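Local atomic coordinates of periplasmic binding protein/LacI transcriptional regulator (Clostridium phytofermentans, PDB entry 3BRS), a protein that probably binds a sugar outside the cell membrane as the solute-binding component of a transport system. Residues A[5-10]-A[37-42]; A[66-71]-A[90-95]. One frame throughout, in Å; residues are numbered along the deposited sequence. Where two conformers were deposited one is given.

Contact 1: residues A[5-10]-A[37-42]; sequences QYYMIC and EIKLEF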
loop_
_atom_site.group_PDB
_atom_site.type_symbol
_atom_site.label_atom_id
_atom_site.label_comp_id
_atom_site.label_asym_id
_atom_site.label_seq_id
_atom_site.Cartn_x
_atom_site.Cartn_y
_atom_site.Cartn_z
ATOM N N GLN A 5 9.432 -28.497 -10.869
ATOM C CA GLN A 5 8.581 -27.295 -10.583
ATOM C C GLN A 5 9.353 -26.248 -9.813
ATOM O O GLN A 5 10.070 -26.564 -8.837
ATOM C CB GLN A 5 7.391 -27.663 -9.725
ATOM C CG GLN A 5 6.073 -27.856 -10.455
ATOM C CD GLN A 5 4.920 -27.843 -9.440
ATOM O OE1 GLN A 5 3.731 -27.892 -9.796
ATOM N NE2 GLN A 5 5.284 -27.757 -8.154
ATOM N N TYR A 6 9.178 -25.000 -10.242
ATOM C CA TYR A 6 9.696 -23.844 -9.526
ATOM C C TYR A 6 9.008 -23.651 -8.186
ATOM O O TYR A 6 7.780 -23.781 -8.097
ATOM C CB TYR A 6 9.524 -22.642 -10.414
ATOM C CG TYR A 6 10.480 -22.640 -11.616
ATOM C CD1 TYR A 6 9.984 -22.604 -12.920
ATOM C CD2 TYR A 6 11.881 -22.662 -11.436
ATOM C CE1 TYR A 6 10.840 -22.609 -14.031
ATOM C CE2 TYR A 6 12.761 -22.668 -12.562
ATOM C CZ TYR A 6 12.217 -22.626 -13.844
ATOM O OH TYR A 6 13.043 -22.595 -14.959
ATOM N N TYR A 7 9.822 -23.358 -7.149
ATOM C CA TYR A 7 9.336 -23.094 -5.790
ATOM C C TYR A 7 9.551 -21.580 -5.434
ATOM O O TYR A 7 10.686 -21.094 -5.375
ATOM C CB TYR A 7 9.978 -24.081 -4.782
ATOM C CG TYR A 7 9.662 -23.944 -3.314
ATOM C CD1 TYR A 7 10.696 -24.257 -2.334
ATOM C CD2 TYR A 7 8.378 -23.510 -2.860
ATOM C CE1 TYR A 7 10.490 -24.090 -0.974
ATOM C CE2 TYR A 7 8.119 -23.349 -1.461
ATOM C CZ TYR A 7 9.200 -23.652 -0.522
ATOM O OH TYR A 7 8.990 -23.530 0.837
ATOM N N MET A 8 8.434 -20.881 -5.209
ATOM C CA MET A 8 8.378 -19.426 -4.945
ATOM C C MET A 8 7.710 -19.171 -3.596
ATOM O O MET A 8 6.772 -19.844 -3.219
ATOM C CB MET A 8 7.573 -18.683 -6.020
ATOM C CG MET A 8 8.078 -18.814 -7.494
ATOM S SD MET A 8 7.572 -17.411 -8.583
ATOM C CE MET A 8 8.292 -18.044 -10.080
ATOM N N ILE A 9 8.238 -18.250 -2.802
ATOM C CA ILE A 9 7.540 -17.980 -1.514
ATOM C C ILE A 9 7.158 -16.530 -1.526
ATOM O O ILE A 9 8.024 -15.683 -1.744
ATOM C CB ILE A 9 8.468 -18.296 -0.312
ATOM C CG1 ILE A 9 8.688 -19.818 -0.197
ATOM C CG2 ILE A 9 7.859 -17.680 1.048
ATOM C CD1 ILE A 9 9.830 -20.175 0.949
ATOM N N CYS A 10 5.862 -16.247 -1.337
ATOM C CA CYS A 10 5.374 -14.853 -1.298
ATOM C C CYS A 10 5.287 -14.333 0.144
ATOM O O CYS A 10 4.733 -15.049 1.020
ATOM C CB CYS A 10 3.973 -14.784 -1.973
ATOM S SG CYS A 10 3.438 -13.060 -1.896
ATOM N N GLU A 37 1.929 -23.593 -13.273
ATOM C CA GLU A 37 2.343 -24.808 -12.566
ATOM C C GLU A 37 3.528 -24.519 -11.608
ATOM O O GLU A 37 4.625 -25.107 -11.743
ATOM C CB GLU A 37 2.774 -25.867 -13.583
ATOM C CG GLU A 37 1.693 -26.338 -14.540
ATOM C CD GLU A 37 1.763 -27.849 -14.804
ATOM O OE1 GLU A 37 2.886 -28.440 -14.812
ATOM O OE2 GLU A 37 0.679 -28.446 -15.013
ATOM N N ILE A 38 3.303 -23.621 -10.656
ATOM C CA ILE A 38 4.374 -23.158 -9.789
ATOM C C ILE A 38 4.033 -23.640 -8.384
ATOM O O ILE A 38 2.881 -23.631 -7.995
ATOM C CB ILE A 38 4.551 -21.564 -9.861
ATOM C CG1 ILE A 38 5.362 -21.147 -11.102
ATOM C CG2 ILE A 38 5.316 -21.068 -8.663
ATOM C CD1 ILE A 38 5.103 -19.782 -11.727
ATOM N N LYS A 39 5.016 -24.076 -7.609
ATOM C CA LYS A 39 4.735 -24.298 -6.204
ATOM C C LYS A 39 4.879 -22.963 -5.451
ATOM O O LYS A 39 5.943 -22.435 -5.437
ATOM C CB LYS A 39 5.636 -25.386 -5.615
ATOM C CG LYS A 39 5.520 -25.520 -4.111
ATOM C CD LYS A 39 6.065 -26.858 -3.598
ATOM C CE LYS A 39 6.406 -26.777 -2.092
ATOM N NZ LYS A 39 7.718 -27.458 -1.721
ATOM N N LEU A 40 3.822 -22.459 -4.800
ATOM C CA LEU A 40 3.796 -21.106 -4.167
ATOM C C LEU A 40 3.329 -21.239 -2.711
ATOM O O LEU A 40 2.210 -21.719 -2.453
ATOM C CB LEU A 40 2.793 -20.189 -4.875
ATOM C CG LEU A 40 3.013 -18.668 -5.119
ATOM C CD1 LEU A 40 1.684 -17.938 -5.247
ATOM C CD2 LEU A 40 4.019 -17.893 -4.209
ATOM N N GLU A 41 4.184 -20.832 -1.763
ATOM C CA GLU A 41 3.741 -20.704 -0.374
ATOM C C GLU A 41 3.618 -19.171 -0.008
ATOM O O GLU A 41 4.275 -18.328 -0.637
ATOM C CB GLU A 41 4.672 -21.524 0.571
ATOM C CG GLU A 41 4.731 -23.119 0.370
ATOM C CD GLU A 41 5.861 -23.844 1.218
ATOM O OE1 GLU A 41 6.829 -23.163 1.733
ATOM O OE2 GLU A 41 5.777 -25.134 1.405
ATOM N N PHE A 42 2.737 -18.814 0.958
ATOM C CA PHE A 42 2.668 -17.476 1.618
ATOM C C PHE A 42 3.076 -17.492 3.097
ATOM O O PHE A 42 2.825 -18.461 3.800
ATOM C CB PHE A 42 1.263 -16.953 1.503
ATOM C CG PHE A 42 0.818 -16.793 0.093
ATOM C CD1 PHE A 42 1.019 -15.564 -0.580
ATOM C CD2 PHE A 42 0.244 -17.836 -0.599
ATOM C CE1 PHE A 42 0.594 -15.365 -1.953
ATOM C CE2 PHE A 42 -0.161 -17.654 -1.982
ATOM C CZ PHE A 42 0.048 -16.395 -2.642
#
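Lys39 lays its side chain over one face of the Tyr7 ring. Both chains leave the sheet with CG anti to the backbone N (chi1 172° and 177°), so they run side by side in the same direction, and the bend at chi4 brings NZ over the ring centre, 4.0 Å from the centroid of the Tyr7 ring and 7° off its normal. That is a cation-pi contact, and CE adds a CH-pi contact on the same face. At the ring edge Tyr7 OH donates a very short hydrogen bond of 2.4 Å to Glu41 OE1, reaching it from above the carboxylate plane. Because Glu41 OE1 also forms a salt bridge with Arg64, its negative charge is probably stabilised.

Beneath these side chains the backbones pair as parallel strands, Tyr7 to Cys10 matching Lys39 to Phe42. Lys39 N gives to Tyr6 O at 2.8 Å, and the nearly straight bond from Met8 N to Lys39 O (2.9 Å) continues the alternation through Met8 O and Glu41 N to Cys10 N and Glu41 O. On the opposite sheet face, Met8 CG meets Ile38 CG2 at 3.8 Å, while Cys10 CB comes within 3.4 Å of Phe42 CD1 and the Cys10 sulfur makes an oblique sulfur-aromatic contact with that ring.

Strand 39-42 is outermost in the sheet, and strand 7-11 separates it from strand 68-71. Helix 20-36, which ends in a Schellman motif at Glu37, packs through Ala33 on Ile38 and Leu40 and through Val26 and Gln30 on Phe42; helix 246-262 meets Tyr6, Met8 and Ile38.

Contact 2: residues A[66-71]-A[90-95]; sequences PDVILL and GIKLIV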
loop_
_atom_site.group_PDB
_atom_site.type_symbol
_atom_site.label_atom_id
_atom_site.label_comp_id
_atom_site.label_asym_id
_atom_site.label_seq_id
_atom_site.Cartn_x
_atom_site.Cartn_y
_atom_site.Cartn_z
ATOM N N PRO A 66 13.712 -21.821 -1.638
ATOM C CA PRO A 66 12.851 -21.511 -2.828
ATOM C C PRO A 66 13.743 -20.963 -3.997
ATOM O O PRO A 66 14.962 -20.659 -3.804
ATOM C CB PRO A 66 11.961 -20.434 -2.300
ATOM C CG PRO A 66 13.047 -19.636 -1.315
ATOM C CD PRO A 66 13.770 -20.749 -0.625
ATOM N N ASP A 67 13.184 -20.869 -5.194
ATOM C CA ASP A 67 13.874 -20.286 -6.317
ATOM C C ASP A 67 13.725 -18.755 -6.285
ATOM O O ASP A 67 14.594 -18.001 -6.756
ATOM C CB ASP A 67 13.219 -20.844 -7.580
ATOM C CG ASP A 67 13.583 -22.301 -7.834
ATOM O OD1 ASP A 67 14.796 -22.643 -7.793
ATOM O OD2 ASP A 67 12.639 -23.083 -8.017
ATOM N N VAL A 68 12.629 -18.292 -5.688
ATOM C CA VAL A 68 12.221 -16.871 -5.735
ATOM C C VAL A 68 11.566 -16.509 -4.437
ATOM O O VAL A 68 10.813 -17.309 -3.894
ATOM C CB VAL A 68 11.145 -16.594 -6.844
ATOM C CG1 VAL A 68 10.716 -15.098 -6.825
ATOM C CG2 VAL A 68 11.639 -17.002 -8.259
ATOM N N ILE A 69 11.810 -15.313 -3.934
ATOM C CA ILE A 69 10.969 -14.834 -2.836
ATOM C C ILE A 69 10.329 -13.560 -3.349
ATOM O O ILE A 69 11.040 -12.703 -3.911
ATOM C CB ILE A 69 11.863 -14.500 -1.637
ATOM C CG1 ILE A 69 12.115 -15.750 -0.768
ATOM C CG2 ILE A 69 11.334 -13.248 -0.844
ATOM C CD1 ILE A 69 13.431 -15.568 0.172
ATOM N N LEU A 70 9.004 -13.415 -3.213
ATOM C CA LEU A 70 8.348 -12.135 -3.550
ATOM C C LEU A 70 8.079 -11.383 -2.249
ATOM O O LEU A 70 7.504 -11.969 -1.343
ATOM C CB LEU A 70 6.994 -12.337 -4.266
ATOM C CG LEU A 70 7.070 -13.161 -5.538
ATOM C CD1 LEU A 70 7.129 -14.638 -5.216
ATOM C CD2 LEU A 70 5.820 -12.840 -6.221
ATOM N N LEU A 71 8.389 -10.084 -2.155
ATOM C CA LEU A 71 8.446 -9.537 -0.845
ATOM C C LEU A 71 7.829 -8.200 -0.898
ATOM O O LEU A 71 8.225 -7.412 -1.763
ATOM C CB LEU A 71 9.917 -9.444 -0.376
ATOM C CG LEU A 71 10.174 -8.631 0.884
ATOM C CD1 LEU A 71 9.445 -9.222 2.135
ATOM C CD2 LEU A 71 11.706 -8.530 1.089
ATOM N N GLY A 90 21.358 -17.315 -3.311
ATOM C CA GLY A 90 21.010 -17.911 -4.660
ATOM C C GLY A 90 19.546 -17.814 -5.070
ATOM O O GLY A 90 19.075 -18.423 -6.051
ATOM N N ILE A 91 18.827 -16.996 -4.324
ATOM C CA ILE A 91 17.369 -16.743 -4.563
ATOM C C ILE A 91 17.095 -15.402 -5.283
ATOM O O ILE A 91 17.680 -14.347 -4.953
ATOM C CB ILE A 91 16.585 -16.770 -3.184
ATOM C CG1 ILE A 91 16.840 -18.113 -2.478
ATOM C CG2 ILE A 91 15.107 -16.702 -3.439
ATOM C CD1 ILE A 91 16.523 -18.099 -0.983
ATOM N N LYS A 92 16.172 -15.449 -6.246
ATOM C CA LYS A 92 15.675 -14.274 -6.957
ATOM C C LYS A 92 14.762 -13.439 -6.028
ATOM O O LYS A 92 13.932 -13.993 -5.302
ATOM C CB LYS A 92 14.848 -14.798 -8.166
ATOM C CG LYS A 92 15.630 -15.584 -9.219
ATOM C CD LYS A 92 16.457 -14.619 -10.060
ATOM C CE LYS A 92 17.945 -14.924 -10.054
ATOM N NZ LYS A 92 18.225 -16.113 -10.879
ATOM N N LEU A 93 14.899 -12.114 -6.029
ATOM C CA LEU A 93 14.033 -11.282 -5.271
ATOM C C LEU A 93 13.153 -10.475 -6.218
ATOM O O LEU A 93 13.682 -9.655 -6.978
ATOM C CB LEU A 93 14.842 -10.341 -4.375
ATOM C CG LEU A 93 14.106 -9.324 -3.523
ATOM C CD1 LEU A 93 13.000 -9.958 -2.634
ATOM C CD2 LEU A 93 15.123 -8.660 -2.689
ATOM N N ILE A 94 11.842 -10.667 -6.147
ATOM C CA ILE A 94 10.830 -9.703 -6.674
ATOM C C ILE A 94 10.283 -8.857 -5.557
ATOM O O ILE A 94 9.813 -9.370 -4.517
ATOM C CB ILE A 94 9.596 -10.431 -7.348
ATOM C CG1 ILE A 94 10.068 -11.391 -8.337
ATOM C CG2 ILE A 94 8.528 -9.456 -8.033
ATOM C CD1 ILE A 94 11.150 -10.843 -9.157
ATOM N N VAL A 95 10.376 -7.546 -5.696
ATOM C CA VAL A 95 9.667 -6.704 -4.741
ATOM C C VAL A 95 8.246 -6.408 -5.264
ATOM O O VAL A 95 8.103 -6.024 -6.384
ATOM C CB VAL A 95 10.403 -5.521 -4.341
ATOM C CG1 VAL A 95 9.415 -4.517 -3.727
ATOM C CG2 VAL A 95 11.517 -5.923 -3.303
HETATM O O HOH W 1 17.067 -18.621 -7.894
#
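Two inner strands of a six-stranded parallel sheet, 68-71 and 92-96, pair here as the ends of a beta-alpha-beta unit whose connection holds the short helix 80-83. Their segments run at 20° to each other, with Val68 to Leu71 matching Lys92 to Val95. The backbone ladder starts at Asp67 O, which takes Lys92 N at 3.0 Å in its carbonyl plane, on a lone pair. A water gives a second hydrogen bond to Asp67 O and also bonds Gly90 O, bridging the two strand entrances. Next, Ile69 N reaches Lys92 O at 2.8 Å almost along the C=O axis; Ile69 O then accepts Ile94 N, and Leu71 N ends the series on Ile94 O.

Ile91 packs against the start of segment 66-71: its CG1 is anti to the carbonyl carbon (chi1 -56°) and lies 3.4 Å from Pro66 O, CD1 rests on Pro66 CG at 3.8 Å, and CG2 meets Ile69 N at 3.6 Å. Along the same face as Ile69, Leu93 crosses obliquely, its CD1 3.9 Å from Leu71 CB. On the other face Leu70 and Ile94 lie side by side, and Val68 CG1 touches Ile94 CG1 at 4.1 Å.

Helix 51-63 covers Ile69 and Leu71, while helix 246-262 covers Val68, Lys92 and Ile94. Such an apolar parallel sheet between helices is characteristic of the alpha/beta lobes of periplasmic binding proteins.

In the fold
From the N terminus, the chain runs along strand 7-11, returns through helix 20-36 and closes contact 1 when strand 39-42 pairs beside it. Helix 51-63 then leads to strand 68-71, and contact 2 closes at strand 92-96. The loops are in series, neither nested nor crossed, yet their centres lie 10 Å apart because strand 68-71 lies along the side of strand 7-11 away from strand 39-42. That seam includes Tyr7 O with Asp67 N and Ile9 O with Leu70 N, both probable hydrogen bonds. The resulting order 39-42, 7-11, 68-71, 92-96 ties both contacts into one sheet, against which helix 246-262 packs from late in the chain.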